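Local coordinates for phosphoglycerate oxidoreductase (Rhizobium etli, PDB 4HY3), which probably reduces hydroxypyruvate and glyoxylate with a nicotinamide cofactor, as expected for a D-isomer-specific 2-hydroxyacid dehydrogenase, at residues A[143-148]-A[308-313]; A[182-187]-A[215-220]; A[189-194]-A[233-238]; A[209-214]-A[219-224]. One frame throughout, in Å; residues are numbered along the deposited sequence.

Contact 1: residues A[143-148]-A[308-313]; sequences LALARG and GFIRSA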
loop_
_atom_site.group_PDB
_atom_site.type_symbol
_atom_site.label_atom_id
_atom_site.label_comp_id
_atom_site.label_asym_id
_atom_site.label_seq_id
_atom_site.Cartn_x
_atom_site.Cartn_y
_atom_site.Cartn_z
ATOM N N LEU A 143 -0.736 -20.396 -6.536
ATOM C CA LEU A 143 -1.466 -20.943 -5.399
ATOM C C LEU A 143 -1.943 -22.354 -5.646
ATOM O O LEU A 143 -2.055 -23.152 -4.717
ATOM C CB LEU A 143 -2.635 -20.054 -5.003
ATOM C CG LEU A 143 -2.170 -18.651 -4.645
ATOM C CD1 LEU A 143 -3.361 -17.697 -4.657
ATOM C CD2 LEU A 143 -1.451 -18.633 -3.306
ATOM N N ALA A 144 -2.227 -22.676 -6.892
ATOM C CA ALA A 144 -2.646 -24.027 -7.159
ATOM C C ALA A 144 -1.441 -24.932 -6.898
ATOM O O ALA A 144 -1.536 -25.845 -6.067
ATOM C CB ALA A 144 -3.196 -24.182 -8.569
ATOM N N LEU A 145 -0.301 -24.652 -7.543
ATOM C CA LEU A 145 0.917 -25.444 -7.267
ATOM C C LEU A 145 1.262 -25.425 -5.769
ATOM O O LEU A 145 1.259 -26.465 -5.156
ATOM C CB LEU A 145 2.112 -25.095 -8.182
ATOM C CG LEU A 145 1.850 -25.247 -9.698
ATOM C CD1 LEU A 145 2.718 -24.352 -10.578
ATOM C CD2 LEU A 145 1.893 -26.668 -10.210
ATOM N N ALA A 146 1.455 -24.263 -5.159
ATOM C CA ALA A 146 1.922 -24.232 -3.769
ATOM C C ALA A 146 1.030 -24.915 -2.702
ATOM O O ALA A 146 1.408 -24.956 -1.521
ATOM C CB ALA A 146 2.293 -22.815 -3.341
ATOM N N ARG A 147 -0.132 -25.431 -3.098
ATOM C CA ARG A 147 -1.064 -26.087 -2.168
ATOM C C ARG A 147 -1.814 -27.211 -2.863
ATOM O O ARG A 147 -2.779 -27.751 -2.324
ATOM C CB ARG A 147 -2.069 -25.082 -1.587
ATOM C CG ARG A 147 -1.440 -23.882 -0.895
ATOM C CD ARG A 147 -0.764 -24.255 0.408
ATOM N NE ARG A 147 -1.754 -24.420 1.463
ATOM C CZ ARG A 147 -2.263 -23.413 2.183
ATOM N NH1 ARG A 147 -1.879 -22.149 1.979
ATOM N NH2 ARG A 147 -3.164 -23.667 3.121
ATOM N N GLY A 148 -1.358 -27.557 -4.064
ATOM C CA GLY A 148 -1.941 -28.628 -4.865
ATOM C C GLY A 148 -3.456 -28.542 -4.994
ATOM O O GLY A 148 -4.130 -29.562 -4.961
ATOM N N GLY A 308 1.952 -33.205 -11.840
ATOM C CA GLY A 308 2.751 -32.107 -11.283
ATOM C C GLY A 308 2.848 -30.898 -12.196
ATOM O O GLY A 308 3.563 -29.937 -11.894
ATOM N N PHE A 309 2.125 -30.961 -13.314
ATOM C CA PHE A 309 2.106 -29.903 -14.311
ATOM C C PHE A 309 0.657 -29.432 -14.521
ATOM O O PHE A 309 -0.148 -30.173 -15.098
ATOM C CB PHE A 309 2.702 -30.428 -15.626
ATOM C CG PHE A 309 2.919 -29.367 -16.670
ATOM C CD1 PHE A 309 4.184 -28.826 -16.874
ATOM C CD2 PHE A 309 1.857 -28.907 -17.462
ATOM C CE1 PHE A 309 4.386 -27.846 -17.835
ATOM C CE2 PHE A 309 2.060 -27.917 -18.418
ATOM C CZ PHE A 309 3.324 -27.386 -18.601
ATOM N N ILE A 310 0.333 -28.217 -14.054
ATOM C CA ILE A 310 -0.991 -27.593 -14.296
ATOM C C ILE A 310 -1.158 -27.013 -15.704
ATOM O O ILE A 310 -0.381 -26.145 -16.105
ATOM C CB ILE A 310 -1.313 -26.486 -13.275
ATOM C CG1 ILE A 310 -1.618 -27.091 -11.912
ATOM C CG2 ILE A 310 -2.518 -25.670 -13.720
ATOM C CD1 ILE A 310 -1.536 -26.090 -10.778
ATOM N N ARG A 311 -2.203 -27.469 -16.413
ATOM C CA ARG A 311 -2.464 -27.119 -17.831
ATOM C C ARG A 311 -3.582 -26.075 -18.053
ATOM O O ARG A 311 -4.589 -26.051 -17.318
ATOM C CB ARG A 311 -2.786 -28.380 -18.648
ATOM C CG ARG A 311 -1.586 -29.242 -19.016
ATOM C CD ARG A 311 -1.932 -30.733 -18.988
ATOM N NE ARG A 311 -2.458 -31.143 -17.683
ATOM C CZ ARG A 311 -1.815 -31.897 -16.798
ATOM N NH1 ARG A 311 -0.599 -32.374 -17.056
ATOM N NH2 ARG A 311 -2.407 -32.176 -15.643
ATOM N N SER A 312 -3.401 -25.251 -19.094
ATOM C CA SER A 312 -4.280 -24.128 -19.407
ATOM C C SER A 312 -4.194 -23.802 -20.912
ATOM O O SER A 312 -3.142 -23.369 -21.398
ATOM C CB SER A 312 -3.865 -22.912 -18.564
ATOM O OG SER A 312 -4.971 -22.098 -18.237
ATOM N N ALA A 313 -5.300 -23.993 -21.637
ATOM C CA ALA A 313 -5.332 -23.888 -23.096
ATOM C C ALA A 313 -5.248 -22.469 -23.712
ATOM O O ALA A 313 -6.196 -22.007 -24.368
ATOM C CB ALA A 313 -6.544 -24.626 -23.623
#

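Contact 2: residues A[182-187]-A[215-220]; sequences VGFGDL and EENGVE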
loop_
_atom_site.group_PDB
_atom_site.type_symbol
_atom_site.label_atom_id
_atom_site.label_comp_id
_atom_site.label_asym_id
_atom_site.label_seq_id
_atom_site.Cartn_x
_atom_site.Cartn_y
_atom_site.Cartn_z
ATOM N N VAL A 182 10.989 -13.589 -14.781
ATOM C CA VAL A 182 11.769 -13.530 -16.032
ATOM C C VAL A 182 11.056 -12.634 -17.063
ATOM O O VAL A 182 10.103 -13.048 -17.747
ATOM C CB VAL A 182 12.036 -14.937 -16.625
ATOM C CG1 VAL A 182 12.737 -14.831 -17.972
ATOM C CG2 VAL A 182 12.862 -15.785 -15.673
ATOM N N GLY A 183 11.535 -11.405 -17.176
ATOM C CA GLY A 183 10.849 -10.383 -17.959
ATOM C C GLY A 183 10.031 -9.524 -17.028
ATOM O O GLY A 183 9.848 -9.867 -15.862
ATOM N N PHE A 184 9.546 -8.398 -17.544
ATOM C CA PHE A 184 8.794 -7.447 -16.742
ATOM C C PHE A 184 8.431 -6.279 -17.600
ATOM O O PHE A 184 9.214 -5.323 -17.697
ATOM C CB PHE A 184 9.665 -6.905 -15.604
ATOM C CG PHE A 184 8.914 -6.105 -14.573
ATOM C CD1 PHE A 184 8.445 -6.722 -13.404
ATOM C CD2 PHE A 184 8.712 -4.748 -14.737
ATOM C CE1 PHE A 184 7.781 -6.006 -12.420
ATOM C CE2 PHE A 184 8.038 -4.020 -13.760
ATOM C CZ PHE A 184 7.568 -4.653 -12.598
ATOM N N GLY A 185 7.260 -6.336 -18.215
ATOM C CA GLY A 185 6.719 -5.182 -18.920
ATOM C C GLY A 185 5.418 -4.953 -18.203
ATOM O O GLY A 185 5.383 -4.924 -16.971
ATOM N N ASP A 186 4.335 -4.842 -18.955
ATOM C CA ASP A 186 3.014 -4.672 -18.354
ATOM C C ASP A 186 2.627 -5.875 -17.461
ATOM O O ASP A 186 2.126 -5.692 -16.343
ATOM C CB ASP A 186 1.955 -4.462 -19.452
ATOM C CG ASP A 186 2.131 -3.153 -20.202
ATOM O OD1 ASP A 186 2.390 -2.108 -19.567
ATOM O OD2 ASP A 186 2.001 -3.164 -21.441
ATOM N N LEU A 187 2.860 -7.091 -17.967
ATOM C CA LEU A 187 2.521 -8.319 -17.271
ATOM C C LEU A 187 3.305 -8.386 -15.978
ATOM O O LEU A 187 2.769 -8.725 -14.921
ATOM C CB LEU A 187 2.871 -9.520 -18.130
ATOM C CG LEU A 187 1.859 -10.668 -18.129
ATOM C CD1 LEU A 187 1.185 -10.815 -16.773
ATOM C CD2 LEU A 187 0.791 -10.414 -19.192
ATOM N N GLU A 215 13.536 -0.739 -9.159
ATOM C CA GLU A 215 13.521 -0.454 -7.728
ATOM C C GLU A 215 12.256 0.324 -7.328
ATOM O O GLU A 215 11.675 0.056 -6.281
ATOM C CB GLU A 215 14.788 0.316 -7.304
ATOM C CG GLU A 215 16.086 -0.490 -7.221
ATOM C CD GLU A 215 17.338 0.400 -7.147
ATOM O OE1 GLU A 215 17.197 1.617 -6.876
ATOM O OE2 GLU A 215 18.472 -0.108 -7.353
ATOM N N GLU A 216 11.830 1.260 -8.175
ATOM C CA GLU A 216 10.665 2.118 -7.891
ATOM C C GLU A 216 9.315 1.464 -8.216
ATOM O O GLU A 216 8.260 1.977 -7.837
ATOM C CB GLU A 216 10.804 3.460 -8.611
ATOM C CG GLU A 216 11.769 4.397 -7.897
ATOM C CD GLU A 216 12.607 5.262 -8.838
ATOM O OE1 GLU A 216 12.494 5.111 -10.079
ATOM O OE2 GLU A 216 13.389 6.097 -8.330
ATOM N N ASN A 217 9.364 0.342 -8.926
ATOM C CA ASN A 217 8.200 -0.503 -9.157
ATOM C C ASN A 217 8.048 -1.539 -8.049
ATOM O O ASN A 217 7.314 -2.509 -8.200
ATOM C CB ASN A 217 8.358 -1.235 -10.490
ATOM C CG ASN A 217 7.695 -0.509 -11.637
ATOM O OD1 ASN A 217 6.631 -0.908 -12.096
ATOM N ND2 ASN A 217 8.318 0.570 -12.108
ATOM N N GLY A 218 8.779 -1.353 -6.957
ATOM C CA GLY A 218 8.854 -2.342 -5.897
ATOM C C GLY A 218 9.487 -3.690 -6.240
ATOM O O GLY A 218 8.992 -4.724 -5.810
ATOM N N VAL A 219 10.581 -3.722 -6.987
ATOM C CA VAL A 219 11.233 -5.024 -7.193
ATOM C C VAL A 219 12.757 -4.930 -7.130
ATOM O O VAL A 219 13.326 -3.835 -7.248
ATOM C CB VAL A 219 10.809 -5.763 -8.506
ATOM C CG1 VAL A 219 9.340 -6.119 -8.501
ATOM C CG2 VAL A 219 11.162 -4.950 -9.743
ATOM N N GLU A 220 13.389 -6.097 -6.987
ATOM C CA GLU A 220 14.832 -6.217 -6.924
ATOM C C GLU A 220 15.435 -6.659 -8.273
ATOM O O GLU A 220 15.344 -7.840 -8.651
ATOM C CB GLU A 220 15.183 -7.216 -5.827
ATOM C CG GLU A 220 16.656 -7.319 -5.484
ATOM C CD GLU A 220 16.884 -8.256 -4.319
ATOM O OE1 GLU A 220 16.016 -8.290 -3.415
ATOM O OE2 GLU A 220 17.916 -8.965 -4.312
#

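Contact 3: residues A[189-194]-A[233-238]; sequences KALRRV and FIFVVA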
loop_
_atom_site.group_PDB
_atom_site.type_symbol
_atom_site.label_atom_id
_atom_site.label_comp_id
_atom_site.label_asym_id
_atom_site.label_seq_id
_atom_site.Cartn_x
_atom_site.Cartn_y
_atom_site.Cartn_z
ATOM N N LYS A 189 4.280 -5.743 -14.229
ATOM C CA LYS A 189 3.697 -4.805 -13.240
ATOM C C LYS A 189 2.395 -5.311 -12.665
ATOM O O LYS A 189 2.125 -5.099 -11.479
ATOM C CB LYS A 189 3.457 -3.424 -13.823
ATOM C CG LYS A 189 4.687 -2.777 -14.429
ATOM C CD LYS A 189 4.361 -1.435 -15.077
ATOM C CE LYS A 189 5.404 -1.078 -16.139
ATOM N NZ LYS A 189 5.020 0.137 -16.919
ATOM N N ALA A 190 1.593 -5.988 -13.492
ATOM C CA ALA A 190 0.272 -6.424 -13.052
ATOM C C ALA A 190 0.467 -7.455 -11.958
ATOM O O ALA A 190 -0.301 -7.512 -10.980
ATOM C CB ALA A 190 -0.537 -7.002 -14.205
ATOM N N LEU A 191 1.531 -8.237 -12.133
ATOM C CA LEU A 191 1.883 -9.325 -11.257
ATOM C C LEU A 191 2.392 -8.735 -9.953
ATOM O O LEU A 191 1.909 -9.071 -8.865
ATOM C CB LEU A 191 2.925 -10.175 -11.939
ATOM C CG LEU A 191 3.227 -11.604 -11.510
ATOM C CD1 LEU A 191 2.130 -12.313 -10.751
ATOM C CD2 LEU A 191 3.537 -12.398 -12.763
ATOM N N ARG A 192 3.330 -7.806 -10.056
ATOM C CA ARG A 192 3.802 -7.127 -8.863
ATOM C C ARG A 192 2.616 -6.593 -8.083
ATOM O O ARG A 192 2.648 -6.574 -6.862
ATOM C CB ARG A 192 4.795 -6.015 -9.196
ATOM C CG ARG A 192 5.193 -5.121 -8.038
ATOM C CD ARG A 192 5.605 -5.897 -6.791
ATOM N NE ARG A 192 5.976 -4.985 -5.701
ATOM C CZ ARG A 192 5.146 -4.484 -4.792
ATOM N NH1 ARG A 192 3.854 -4.792 -4.773
ATOM N NH2 ARG A 192 5.624 -3.654 -3.888
ATOM N N ARG A 193 1.562 -6.181 -8.774
ATOM C CA ARG A 193 0.425 -5.615 -8.055
ATOM C C ARG A 193 -0.355 -6.681 -7.278
ATOM O O ARG A 193 -0.611 -6.527 -6.085
ATOM C CB ARG A 193 -0.486 -4.822 -8.974
ATOM C CG ARG A 193 -1.561 -4.063 -8.211
ATOM C CD ARG A 193 -2.164 -2.935 -9.041
ATOM N NE ARG A 193 -2.747 -3.469 -10.268
ATOM C CZ ARG A 193 -2.173 -3.417 -11.472
ATOM N NH1 ARG A 193 -1.006 -2.814 -11.618
ATOM N NH2 ARG A 193 -2.768 -3.963 -12.534
ATOM N N VAL A 194 -0.713 -7.771 -7.947
ATOM C CA VAL A 194 -1.467 -8.811 -7.255
ATOM C C VAL A 194 -0.637 -9.409 -6.114
ATOM O O VAL A 194 -1.180 -9.764 -5.074
ATOM C CB VAL A 194 -2.119 -9.851 -8.203
ATOM C CG1 VAL A 194 -3.070 -9.137 -9.115
ATOM C CG2 VAL A 194 -1.099 -10.592 -9.048
ATOM N N PHE A 233 9.309 -19.297 -6.521
ATOM C CA PHE A 233 8.366 -19.114 -7.602
ATOM C C PHE A 233 8.932 -18.248 -8.699
ATOM O O PHE A 233 9.324 -17.096 -8.470
ATOM C CB PHE A 233 7.078 -18.507 -7.091
ATOM C CG PHE A 233 6.432 -19.283 -5.976
ATOM C CD1 PHE A 233 5.596 -20.341 -6.253
ATOM C CD2 PHE A 233 6.658 -18.934 -4.656
ATOM C CE1 PHE A 233 5.002 -21.054 -5.239
ATOM C CE2 PHE A 233 6.055 -19.637 -3.635
ATOM C CZ PHE A 233 5.221 -20.700 -3.930
ATOM N N ILE A 234 8.953 -18.821 -9.899
ATOM C CA ILE A 234 9.512 -18.184 -11.081
ATOM C C ILE A 234 8.402 -18.072 -12.102
ATOM O O ILE A 234 7.816 -19.093 -12.483
ATOM C CB ILE A 234 10.665 -19.028 -11.689
ATOM C CG1 ILE A 234 11.774 -19.235 -10.655
ATOM C CG2 ILE A 234 11.212 -18.422 -12.981
ATOM C CD1 ILE A 234 12.372 -20.613 -10.760
ATOM N N PHE A 235 8.140 -16.835 -12.537
ATOM C CA PHE A 235 7.175 -16.535 -13.586
ATOM C C PHE A 235 7.898 -16.059 -14.857
ATOM O O PHE A 235 8.675 -15.099 -14.797
ATOM C CB PHE A 235 6.240 -15.397 -13.129
ATOM C CG PHE A 235 5.372 -15.728 -11.937
ATOM C CD1 PHE A 235 4.082 -16.243 -12.115
ATOM C CD2 PHE A 235 5.830 -15.505 -10.638
ATOM C CE1 PHE A 235 3.271 -16.529 -11.017
ATOM C CE2 PHE A 235 5.031 -15.799 -9.542
ATOM C CZ PHE A 235 3.750 -16.311 -9.725
ATOM N N VAL A 236 7.640 -16.709 -15.995
ATOM C CA VAL A 236 8.044 -16.198 -17.325
ATOM C C VAL A 236 6.911 -15.355 -17.976
ATOM O O VAL A 236 5.797 -15.839 -18.240
ATOM C CB VAL A 236 8.439 -17.320 -18.304
ATOM C CG1 VAL A 236 9.194 -16.713 -19.478
ATOM C CG2 VAL A 236 9.262 -18.411 -17.614
ATOM N N VAL A 237 7.230 -14.110 -18.297
ATOM C CA VAL A 237 6.215 -13.087 -18.391
ATOM C C VAL A 237 6.344 -12.171 -19.625
ATOM O O VAL A 237 5.351 -11.592 -20.096
ATOM C CB VAL A 237 6.201 -12.347 -17.041
ATOM C CG1 VAL A 237 6.088 -10.852 -17.172
ATOM C CG2 VAL A 237 5.104 -12.908 -16.194
ATOM N N ALA A 238 7.566 -12.071 -20.154
ATOM C CA ALA A 238 7.864 -11.341 -21.389
ATOM C C ALA A 238 9.045 -11.999 -22.084
ATOM O O ALA A 238 9.864 -12.663 -21.435
ATOM C CB ALA A 238 8.173 -9.881 -21.103
#

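Contact 4: residues A[209-214]-A[219-224]; sequences LPRSML and VEPASL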
loop_
_atom_site.group_PDB
_atom_site.type_symbol
_atom_site.label_atom_id
_atom_site.label_comp_id
_atom_site.label_asym_id
_atom_site.label_seq_id
_atom_site.Cartn_x
_atom_site.Cartn_y
_atom_site.Cartn_z
ATOM N N LEU A 209 15.011 -2.285 -18.821
ATOM C CA LEU A 209 14.558 -1.356 -17.837
ATOM C C LEU A 209 15.737 -1.146 -16.925
ATOM O O LEU A 209 16.285 -2.132 -16.417
ATOM C CB LEU A 209 13.308 -1.855 -17.107
ATOM C CG LEU A 209 12.388 -0.706 -16.647
ATOM C CD1 LEU A 209 11.804 0.044 -17.846
ATOM C CD2 LEU A 209 11.298 -1.196 -15.690
ATOM N N PRO A 210 16.159 0.134 -16.772
ATOM C CA PRO A 210 17.165 0.595 -15.799
ATOM C C PRO A 210 16.842 0.115 -14.383
ATOM O O PRO A 210 15.667 0.006 -14.025
ATOM C CB PRO A 210 17.058 2.125 -15.845
ATOM C CG PRO A 210 16.341 2.447 -17.121
ATOM C CD PRO A 210 15.556 1.242 -17.544
ATOM N N ARG A 211 17.879 -0.165 -13.592
ATOM C CA ARG A 211 17.718 -0.601 -12.199
ATOM C C ARG A 211 16.944 0.397 -11.347
ATOM O O ARG A 211 16.256 -0.001 -10.418
ATOM C CB ARG A 211 19.074 -0.930 -11.566
ATOM C CG ARG A 211 19.810 -2.050 -12.296
ATOM C CD ARG A 211 21.205 -2.286 -11.742
ATOM N NE ARG A 211 21.430 -3.717 -11.510
ATOM C CZ ARG A 211 21.294 -4.320 -10.325
ATOM N NH1 ARG A 211 20.948 -3.618 -9.249
ATOM N NH2 ARG A 211 21.509 -5.625 -10.211
ATOM N N SER A 212 17.040 1.683 -11.666
ATOM C CA SER A 212 16.230 2.690 -10.988
ATOM C C SER A 212 14.717 2.542 -11.182
ATOM O O SER A 212 13.937 2.983 -10.336
ATOM C CB SER A 212 16.618 4.100 -11.433
ATOM O OG SER A 212 15.456 4.907 -11.671
HETATM N N MSE A 213 14.293 1.993 -12.314
HETATM C CA MSE A 213 12.857 1.949 -12.610
HETATM C C MSE A 213 12.290 0.714 -11.977
HETATM O O MSE A 213 11.177 0.735 -11.490
HETATM C CB MSE A 213 12.594 2.014 -14.106
HETATM C CG MSE A 213 13.338 3.165 -14.770
HETATM SE SE MSE A 213 12.223 3.992 -16.175
HETATM C CE MSE A 213 10.940 5.003 -15.062
ATOM N N LEU A 214 13.066 -0.362 -11.959
ATOM C CA LEU A 214 12.677 -1.569 -11.259
ATOM C C LEU A 214 12.516 -1.330 -9.765
ATOM O O LEU A 214 11.496 -1.682 -9.173
ATOM C CB LEU A 214 13.686 -2.698 -11.503
ATOM C CG LEU A 214 13.686 -3.370 -12.880
ATOM C CD1 LEU A 214 14.802 -4.391 -12.927
ATOM C CD2 LEU A 214 12.366 -4.041 -13.231
ATOM N N VAL A 219 10.581 -3.722 -6.987
ATOM C CA VAL A 219 11.233 -5.024 -7.193
ATOM C C VAL A 219 12.757 -4.930 -7.130
ATOM O O VAL A 219 13.326 -3.835 -7.248
ATOM C CB VAL A 219 10.809 -5.763 -8.506
ATOM C CG1 VAL A 219 9.340 -6.119 -8.501
ATOM C CG2 VAL A 219 11.162 -4.950 -9.743
ATOM N N GLU A 220 13.389 -6.097 -6.987
ATOM C CA GLU A 220 14.832 -6.217 -6.924
ATOM C C GLU A 220 15.435 -6.659 -8.273
ATOM O O GLU A 220 15.344 -7.840 -8.651
ATOM C CB GLU A 220 15.183 -7.216 -5.827
ATOM C CG GLU A 220 16.656 -7.319 -5.484
ATOM C CD GLU A 220 16.884 -8.256 -4.319
ATOM O OE1 GLU A 220 16.016 -8.290 -3.415
ATOM O OE2 GLU A 220 17.916 -8.965 -4.312
ATOM N N PRO A 221 16.063 -5.709 -8.998
ATOM C CA PRO A 221 16.709 -5.976 -10.284
ATOM C C PRO A 221 17.756 -7.023 -10.076
ATOM O O PRO A 221 18.511 -6.923 -9.116
ATOM C CB PRO A 221 17.392 -4.653 -10.626
ATOM C CG PRO A 221 17.396 -3.840 -9.369
ATOM C CD PRO A 221 16.216 -4.305 -8.578
ATOM N N ALA A 222 17.810 -8.024 -10.943
ATOM C CA ALA A 222 18.635 -9.185 -10.667
ATOM C C ALA A 222 19.108 -9.937 -11.922
ATOM O O ALA A 222 18.599 -9.757 -13.029
ATOM C CB ALA A 222 17.922 -10.125 -9.692
ATOM N N SER A 223 20.117 -10.771 -11.732
ATOM C CA SER A 223 20.661 -11.569 -12.789
ATOM C C SER A 223 19.657 -12.647 -13.072
ATOM O O SER A 223 18.883 -13.008 -12.190
ATOM C CB SER A 223 21.915 -12.222 -12.268
ATOM O OG SER A 223 22.335 -11.500 -11.137
ATOM N N LEU A 224 19.700 -13.179 -14.292
ATOM C CA LEU A 224 18.824 -14.264 -14.698
ATOM C C LEU A 224 19.084 -15.444 -13.818
ATOM O O LEU A 224 18.171 -16.185 -13.493
ATOM C CB LEU A 224 19.121 -14.662 -16.132
ATOM C CG LEU A 224 18.068 -15.240 -17.082
ATOM C CD1 LEU A 224 18.678 -15.188 -18.470
ATOM C CD2 LEU A 224 17.603 -16.654 -16.779
#

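Contact 1: residues A[143-148]-A[308-313]
At one edge of the parallel, Rossmann-type sheet, Ile310 of strand 309-311 packs against Ala144 and Leu145 near the C-terminal end of helix 131-147. The side chains meet by apolar contact alone, centred on one methyl group. Ile310 CD1 meets the methyl of Ala144, with CB 3.4 Å away, and on its other flank it meets Leu145, whose CD2 lies 3.5 Å from it. The strand residue places this methyl by a stretched outer branch: CG1 sits beside the backbone N, and CD1 then continues almost fully extended from it (chi2 163°), so that the end of the chain reaches the helix. Leu145 comes the other way, the two side chains sliding past each other in opposite directions. Its CD2 also lies 3.9 Å from Ile310 CG1, and brushes the carbonyl of Gly308 (CD2 to O 4.0 Å). Just beyond, Gly148 closes the helix in a Schellman motif, its N bonded to Leu145 O at 3.0 Å. Ala288 of the adjoining strand 286-289 touches both Leu145 and Ile310, while Phe309 points to the opposite side, against Phe273 and Leu276 of helix 273-281. Arg311 N is hydrogen-bonded to Asp153 of the second subunit, so the strand also borders an interface. Helices packed over both faces of a parallel sheet are the hallmark of the three-layer Rossmann fold.

Contact 2: residues A[182-187]-A[215-220]
Phe184 reaches from the glycine-rich turn after strand 178-182, consistent with a Rossmann GxGxxG loop of an NAD-binding domain, to Asn217 and Val219 at the end of helix 211-216. Its CB already points toward that segment, and CG stands anti to the backbone N (chi1 -170°), which carries the ring outward from the turn. Of the ring's two flanks, the one through CD1 ends in CE1, which lies 4.2 Å from Val219 CG1 in an oblique apolar contact. The other, through CD2, leads to CE2, whose neighbour is the amide oxygen of Asn217, OD1, at 3.8 Å. At the far end CZ meets the same residue, 4.1 Å from its CB. The oxygen thus sits at the ring edge, near its plane, while the ring and amide planes stand 88° apart. Asn217 is oriented from its other end, where ND2 is hydrogen-bonded to Met213 O one turn back in the helix. Around the ring, Val204 of strand 201-205 and Leu214 of helix 211-216 add further apolar neighbours. An alanine in place of Phe184 would probably open a gap between turn and helix end, leaving Val219 CG1 and the Asn217 amide without their aromatic neighbour. The chain turns away directly after Asn217, at Gly218 with its positive phi, where Gly218 N makes a weak bond of 3.3 Å to Glu215 O.

Contact 3: residues A[189-194]-A[233-238]
Leu191 joins helix 186-195 to Phe235 of strand 233-236 and Val237 just after it, a helix packed on a face of the parallel sheet of a Rossmann-type fold. Read in order, the helix turns its residues to several parts of the fold. Lys189 leans toward Asn217, and Ala190 packs on Ala131 and Ala135 of helix 131-147. Leu191 is the residue that faces the strand: its CG lies anti to the backbone N (chi1 -161°), which directs the branched end at the sheet, and CD2 alone makes the close approaches. Arg192 then turns to the Gly218 carbonyl with NE, Arg193 forms a salt bridge with Glu132, and Val194 packs on Phe198 of the second subunit. On the strand side, Phe235 offers a ring face, and Leu191 CD2 lies over it in a CH-pi contact, 4.2 Å from the ring centroid and 26° off the normal. The methyl is displaced toward the root of the ring, since Phe235 CG and Phe235 CD1 each lie 3.9 Å from Leu191 CD2. Two residues on, past Val236, which points away, the chain has left the strand, and Val237 CG2 meets the same Leu191 CD2 at 3.8 Å.

Contact 4: residues A[209-214]-A[219-224]
Leu214 and Val219 are joined by backbone and side chain alike, where the chain leaves the short helix 211-216 and leads into strand 220-221. The polar tie is a single hydrogen bond from Val219 N to Leu214 O, 3.1 Å long with an N-H...O angle of 151°. Its donor stands 36° above the carbonyl plane, as the chain folds back under the last turn; this is the shorter and firmer of the two bonds of the Schellman motif that ends the helix, the other being the weak one from Gly218 N to Glu215 O.

Apolar contacts fill the inner side of the turn. Leu214 divides its two methyls between two partners: CD1 rests on the proline ring, 3.5 Å from Pro221 CB, and CD2 lies 3.8 Å from Val219 CG2. Leu214 and Pro221 slide past each other in opposite directions, whereas Leu214 and Val219 meet at a slant.

The third kind of contact is a charged group laid over a ring. Arg211 bends at chi3 (132°), crossing Pro221 at about a right angle, and one face of its guanidinium is set over the proline, with Pro221 CB 3.9 Å above the plane and over its centre. Over the same group, Pro221 CG comes to 3.6 Å from Arg211 NH1.

Strand 201-205, helix 211-216 and strand 220-221 form a beta-alpha-beta unit here. Leu214 and Val219 both touch Val204 of the first strand, Glu220 and Ala222 pair with that strand through the backbone, and on its outer side the helix packs against Met344 of the third subunit.

How the contacts relate
All four contacts belong to one Rossmann-type domain, yet they sample it from edge to middle. Contact 3 is buried at mid-sheet, purely apolar and aromatic; contact 2, about 8 Å away between centres, is also buried but adds an amide at a ring edge. Contacts 1 and 4 lie toward the two outermost strands and are only partly buried, their centres about 28 Å apart. In contact 1 the side chains that meet are all aliphatic, whereas contact 4 brings in a backbone bond and an exposed guanidinium. Helix 186-195 ties contacts 2 and 3, Val219 is shared by contacts 2 and 4, and Ala146 CB packs on Phe233 CZ at 3.7 Å between contacts 1 and 3.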